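Local coordinates for protein decaprenyl diphosphate synthase (Rhodobacter capsulatus, PDB 3MZV) that probably elongates farnesyl diphosphate with isopentenyl diphosphate units, in a magnesium-dependent reaction, to a long all-trans prenyl diphosphate for quinone side chains, at residues 42-47 and 110-115; 89-94 and 115-120. All blocks are in the same frame, centred on the assembly; numbering follows the deposited sequence.

Contact 1. Residues 42-47 and 110-115; sequences PEVTAH and LLWDNK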
loop_
_atom_site.group_PDB
_atom_site.type_symbol
_atom_site.label_atom_id
_atom_site.label_comp_id
_atom_site.label_asym_id
_atom_site.label_seq_id
_atom_site.Cartn_x
_atom_site.Cartn_y
_atom_site.Cartn_z
ATOM N N PRO B 42 13.279 -6.615 -5.259
ATOM C CA PRO B 42 14.251 -6.916 -4.196
ATOM C C PRO B 42 15.495 -5.992 -4.238
ATOM O O PRO B 42 16.037 -5.642 -3.180
ATOM C CB PRO B 42 14.634 -8.380 -4.486
ATOM C CG PRO B 42 14.405 -8.538 -5.944
ATOM C CD PRO B 42 13.133 -7.749 -6.187
ATOM N N GLU B 43 15.940 -5.592 -5.436
ATOM C CA GLU B 43 17.004 -4.565 -5.525
ATOM C C GLU B 43 16.624 -3.348 -4.703
ATOM O O GLU B 43 17.399 -2.916 -3.857
ATOM C CB GLU B 43 17.291 -4.121 -6.966
ATOM C CG GLU B 43 18.354 -4.952 -7.669
ATOM C CD GLU B 43 18.162 -4.982 -9.185
ATOM O OE1 GLU B 43 18.018 -3.883 -9.778
ATOM O OE2 GLU B 43 18.129 -6.106 -9.754
ATOM N N VAL B 44 15.433 -2.803 -4.947
ATOM C CA VAL B 44 14.952 -1.643 -4.167
ATOM C C VAL B 44 14.784 -1.954 -2.662
ATOM O O VAL B 44 15.149 -1.146 -1.801
ATOM C CB VAL B 44 13.610 -1.098 -4.725
ATOM C CG1 VAL B 44 13.047 -0.001 -3.805
ATOM C CG2 VAL B 44 13.790 -0.582 -6.178
ATOM N N THR B 45 14.216 -3.120 -2.354
ATOM C CA THR B 45 14.015 -3.537 -0.953
ATOM C C THR B 45 15.342 -3.750 -0.219
ATOM O O THR B 45 15.506 -3.289 0.925
ATOM C CB THR B 45 13.189 -4.851 -0.837
ATOM O OG1 THR B 45 12.060 -4.811 -1.727
ATOM C CG2 THR B 45 12.723 -5.043 0.614
ATOM N N ALA B 46 16.260 -4.472 -0.878
ATOM C CA ALA B 46 17.619 -4.632 -0.394
ATOM C C ALA B 46 18.146 -3.281 0.037
ATOM O O ALA B 46 18.577 -3.112 1.170
ATOM C CB ALA B 46 18.538 -5.226 -1.502
ATOM N N HIS B 47 18.052 -2.315 -0.875
ATOM C CA HIS B 47 18.653 -0.983 -0.715
ATOM C C HIS B 47 18.120 -0.195 0.495
ATOM O O HIS B 47 18.820 0.668 1.023
ATOM C CB HIS B 47 18.494 -0.174 -2.031
ATOM C CG HIS B 47 19.022 1.226 -1.961
ATOM N ND1 HIS B 47 20.327 1.550 -2.276
ATOM C CD2 HIS B 47 18.420 2.391 -1.608
ATOM C CE1 HIS B 47 20.508 2.850 -2.114
ATOM N NE2 HIS B 47 19.367 3.384 -1.709
ATOM N N LEU B 110 14.701 8.766 -5.554
ATOM C CA LEU B 110 15.793 9.494 -6.227
ATOM C C LEU B 110 16.592 8.553 -7.142
ATOM O O LEU B 110 16.699 8.769 -8.363
ATOM C CB LEU B 110 16.716 10.135 -5.185
ATOM N N LEU B 111 17.118 7.484 -6.549
ATOM C CA LEU B 111 17.909 6.484 -7.278
ATOM C C LEU B 111 17.144 5.890 -8.479
ATOM O O LEU B 111 17.733 5.636 -9.542
ATOM C CB LEU B 111 18.348 5.374 -6.307
ATOM C CG LEU B 111 19.829 5.018 -6.143
ATOM C CD1 LEU B 111 20.761 6.230 -6.211
ATOM C CD2 LEU B 111 19.994 4.322 -4.806
ATOM N N TRP B 112 15.835 5.669 -8.312
ATOM C CA TRP B 112 14.997 5.127 -9.388
ATOM C C TRP B 112 13.956 6.173 -9.832
ATOM O O TRP B 112 14.283 7.076 -10.609
ATOM C CB TRP B 112 14.330 3.814 -8.945
ATOM C CG TRP B 112 15.272 2.656 -8.812
ATOM C CD1 TRP B 112 15.681 1.821 -9.804
ATOM C CD2 TRP B 112 15.915 2.205 -7.615
ATOM N NE1 TRP B 112 16.537 0.870 -9.305
ATOM C CE2 TRP B 112 16.706 1.088 -7.963
ATOM C CE3 TRP B 112 15.907 2.640 -6.285
ATOM C CZ2 TRP B 112 17.483 0.392 -7.022
ATOM C CZ3 TRP B 112 16.677 1.951 -5.344
ATOM C CH2 TRP B 112 17.454 0.836 -5.722
ATOM N N ASP B 113 12.715 6.034 -9.349
ATOM C CA ASP B 113 11.662 7.038 -9.522
ATOM C C ASP B 113 10.548 6.839 -8.473
ATOM O O ASP B 113 10.546 5.842 -7.713
ATOM C CB ASP B 113 11.105 7.039 -10.962
ATOM C CG ASP B 113 10.684 5.649 -11.459
ATOM O OD1 ASP B 113 10.254 4.794 -10.662
ATOM O OD2 ASP B 113 10.755 5.422 -12.684
ATOM N N ASN B 114 9.636 7.810 -8.399
ATOM C CA ASN B 114 8.539 7.780 -7.431
ATOM C C ASN B 114 7.682 6.564 -7.637
ATOM O O ASN B 114 7.305 5.899 -6.675
ATOM C CB ASN B 114 7.648 9.012 -7.566
ATOM C CG ASN B 114 8.192 10.215 -6.840
ATOM O OD1 ASN B 114 9.065 10.115 -5.983
ATOM N ND2 ASN B 114 7.643 11.374 -7.165
ATOM N N LYS B 115 7.369 6.288 -8.896
ATOM C CA LYS B 115 6.544 5.145 -9.242
ATOM C C LYS B 115 7.171 3.867 -8.696
ATOM O O LYS B 115 6.436 2.987 -8.242
ATOM C CB LYS B 115 6.322 5.045 -10.748
#

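Contact 2. Residues 89-94 and 115-120; sequences TLLHDD and KSSVLV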
loop_
_atom_site.group_PDB
_atom_site.type_symbol
_atom_site.label_atom_id
_atom_site.label_comp_id
_atom_site.label_asym_id
_atom_site.label_seq_id
_atom_site.Cartn_x
_atom_site.Cartn_y
_atom_site.Cartn_z
ATOM N N THR B 89 6.053 1.651 4.501
ATOM C CA THR B 89 5.715 2.995 5.016
ATOM C C THR B 89 6.836 4.017 4.719
ATOM O O THR B 89 6.592 5.163 4.268
ATOM C CB THR B 89 5.388 2.964 6.531
ATOM O OG1 THR B 89 4.188 2.192 6.731
ATOM C CG2 THR B 89 5.130 4.411 7.026
ATOM N N LEU B 90 8.082 3.579 4.938
ATOM C CA LEU B 90 9.237 4.452 4.667
ATOM C C LEU B 90 9.346 4.761 3.198
ATOM O O LEU B 90 9.581 5.906 2.843
ATOM C CB LEU B 90 10.546 3.792 5.129
ATOM C CG LEU B 90 10.666 3.635 6.633
ATOM C CD1 LEU B 90 11.995 2.928 6.939
ATOM C CD2 LEU B 90 10.572 4.959 7.415
ATOM N N LEU B 91 9.200 3.759 2.337
ATOM C CA LEU B 91 9.292 3.984 0.905
ATOM C C LEU B 91 8.265 5.020 0.458
ATOM O O LEU B 91 8.571 5.879 -0.387
ATOM C CB LEU B 91 9.091 2.703 0.109
ATOM C CG LEU B 91 10.265 1.740 0.007
ATOM C CD1 LEU B 91 9.824 0.358 -0.338
ATOM C CD2 LEU B 91 11.325 2.294 -1.015
ATOM N N HIS B 92 7.029 4.884 0.979
ATOM C CA HIS B 92 5.922 5.811 0.653
ATOM C C HIS B 92 6.077 7.222 1.291
ATOM O O HIS B 92 5.762 8.211 0.644
ATOM C CB HIS B 92 4.558 5.152 1.031
ATOM C CG HIS B 92 4.150 4.056 0.097
ATOM N ND1 HIS B 92 2.871 3.540 0.051
ATOM C CD2 HIS B 92 4.848 3.405 -0.861
ATOM C CE1 HIS B 92 2.804 2.620 -0.892
ATOM N NE2 HIS B 92 3.989 2.519 -1.465
ATOM N N ASP B 93 6.612 7.317 2.493
ATOM C CA ASP B 93 6.869 8.616 3.155
ATOM C C ASP B 93 7.868 9.438 2.331
ATOM O O ASP B 93 7.780 10.658 2.331
ATOM C CB ASP B 93 7.363 8.414 4.631
ATOM C CG ASP B 93 7.125 9.660 5.571
ATOM O OD1 ASP B 93 6.245 10.546 5.372
ATOM O OD2 ASP B 93 7.857 9.744 6.586
ATOM N N ASP B 94 8.771 8.775 1.602
ATOM C CA ASP B 94 9.808 9.448 0.804
ATOM C C ASP B 94 9.310 9.912 -0.564
ATOM O O ASP B 94 9.841 10.868 -1.123
ATOM C CB ASP B 94 11.011 8.517 0.556
ATOM C CG ASP B 94 11.909 8.339 1.792
ATOM O OD1 ASP B 94 11.794 9.109 2.761
ATOM O OD2 ASP B 94 12.755 7.419 1.770
ATOM N N LYS B 115 7.369 6.288 -8.896
ATOM C CA LYS B 115 6.544 5.145 -9.242
ATOM C C LYS B 115 7.171 3.867 -8.696
ATOM O O LYS B 115 6.436 2.987 -8.242
ATOM C CB LYS B 115 6.322 5.045 -10.748
ATOM N N SER B 116 8.509 3.773 -8.710
ATOM C CA SER B 116 9.202 2.562 -8.218
ATOM C C SER B 116 9.081 2.398 -6.727
ATOM O O SER B 116 8.733 1.331 -6.259
ATOM C CB SER B 116 10.682 2.529 -8.618
ATOM O OG SER B 116 10.818 2.247 -10.005
ATOM N N SER B 117 9.376 3.443 -5.977
ATOM C CA SER B 117 9.210 3.377 -4.569
ATOM C C SER B 117 7.739 3.118 -4.142
ATOM O O SER B 117 7.494 2.427 -3.140
ATOM C CB SER B 117 9.738 4.637 -3.928
ATOM O OG SER B 117 11.105 4.807 -4.300
ATOM N N VAL B 118 6.778 3.672 -4.882
ATOM C CA VAL B 118 5.373 3.403 -4.592
ATOM C C VAL B 118 5.081 1.949 -4.827
ATOM O O VAL B 118 4.498 1.299 -3.991
ATOM C CB VAL B 118 4.406 4.275 -5.416
ATOM C CG1 VAL B 118 2.963 3.862 -5.114
ATOM C CG2 VAL B 118 4.607 5.751 -5.084
ATOM N N LEU B 119 5.485 1.433 -5.972
ATOM C CA LEU B 119 5.122 0.104 -6.373
ATOM C C LEU B 119 5.881 -0.951 -5.570
ATOM O O LEU B 119 5.345 -2.029 -5.260
ATOM C CB LEU B 119 5.344 -0.061 -7.851
ATOM C CG LEU B 119 4.416 0.797 -8.721
ATOM C CD1 LEU B 119 4.890 0.768 -10.131
ATOM C CD2 LEU B 119 2.988 0.309 -8.602
ATOM N N VAL B 120 7.101 -0.635 -5.175
ATOM C CA VAL B 120 7.842 -1.585 -4.334
ATOM C C VAL B 120 7.233 -1.649 -2.954
ATOM O O VAL B 120 7.014 -2.729 -2.450
ATOM C CB VAL B 120 9.350 -1.251 -4.271
ATOM C CG1 VAL B 120 10.030 -2.063 -3.168
ATOM C CG2 VAL B 120 9.972 -1.578 -5.628
#

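Contact 1. Residues 42-47 and 110-115
The indole of Trp-112 receives the methyl CG2 of Val-44 on one face and CB of His-47 at its edge, close to the ring plane. CG2 stands 3.6 Å from the centroid of the six-membered ring, only 4° off the ring normal, a CH-pi contact over the middle of the benzo ring rather than over its rim. At the outer end of the indole, Trp-112 CH2 comes to 4.0 Å from His-47 CB. The two rings form a T-shaped (edge-to-face) pair, with the edge of Trp-112 turned toward the imidazole face of His-47; their centroids are 5.6 Å apart and their planes stand at 86°.

In the all-helical isoprenoid synthase fold of this family, Trp-112 marks a break between helices 108-111 and 114-133. It is the first residue to leave helical geometry, and Asp-113 after it takes the N-cap position of the longer helix: its side chain caps a backbone N in the first turn, and OD1 is also hydrogen-bonded to Ser-116 OG. From this turn the indole reaches across to helix 40-49, where Val-44 and His-47, three residues apart and so on one side of the helix, both meet it.

The first torsion of His-47 sets CG anti to the backbone N (chi1 178°), on the side of Trp-112 CH2. Its NE2 is hydrogen-bonded to Pro-106 O, a polar tie that limits rotation of the imidazole. Leu-111 lies beside the same imidazole, but the modelled approach of its CD2 is too short to be reliable. Trp-112 CH2 also comes to 4.2 Å from Glu-43 O, a carbonyl already engaged within its own helix by His-47 N. Val-44, buried beneath the indole, packs in addition on Ala-108 and Leu-91.

Contact 2. Residues 89-94 and 115-120
Ser-117 meets Leu-91 and His-92 together. Its carbonyl O lies 3.6 Å from Leu-91 CB and equally near His-92 CD2, while its CB approaches Leu-91 CD2 at 4.1 Å. The short side chain of Ser-117 lets the backbones come close here: its CA is 5.5 Å from Leu-91 CA.

At Val-118 the backbone carries the polar link. His-92 NE2 donates to Val-118 O at 2.9 Å with an N-H...O angle of 159°, meeting a lone pair in the carbonyl plane, and the acceptor lies near the plane of the imidazole. The other ring nitrogen, ND1, is hydrogen-bonded to Asp-122 OD2 of the second subunit, and the ring also meets His-92 of that subunit. Held at both nitrogens, the imidazole is fixed in rotation at the dimer interface. An alanine here would remove the ring and would probably leave the Val-118 carbonyl without this donor, Asp-122 of the second subunit without its mate, and a gap where the two histidines meet.

Helices 74-96 and 114-133 run nearly antiparallel, with their short segments 8.4 Å apart at closest approach and inclined at 153°. Asp-93 and Asp-94, directly after His-92, open the DDxxD aspartate-rich motif through which prenyl synthases of this family bind magnesium and diphosphate. In this structure Asp-94 OD2 forms a salt bridge with Arg-102.

The side chain of Val-118 stays close to the imidazole, its CG1 4.0 Å from His-92 NE2. Two residues on, Val-120 CG1 packs against Leu-91 CD1 at 3.7 Å. Leu-91 has CG anti to its carbonyl carbon (chi1 -79°); of its methyls, CD1 meets Val-120 and CD2 meets Ser-117 CB.

Overall arrangement
Both contacts draw on helix 114-133, contact 1 at the turn leading into it and contact 2 along its first turns, and their centres lie about 8 Å apart. Contact 1 sits at the surface, where helix 40-49 packs on the turn at Trp-112, and rests on aromatic and CH-pi packing. Contact 2 is buried, joins two long helices beside the subunit interface, and adds a side-chain-to-backbone hydrogen bond to its close apolar packing. Val-44 bridges the two: while one methyl serves the indole, the other, CG1, lies 3.7 Å from Val-120 CG1 and also packs on Leu-91, continuing the hydrophobic interior out to helix 40-49.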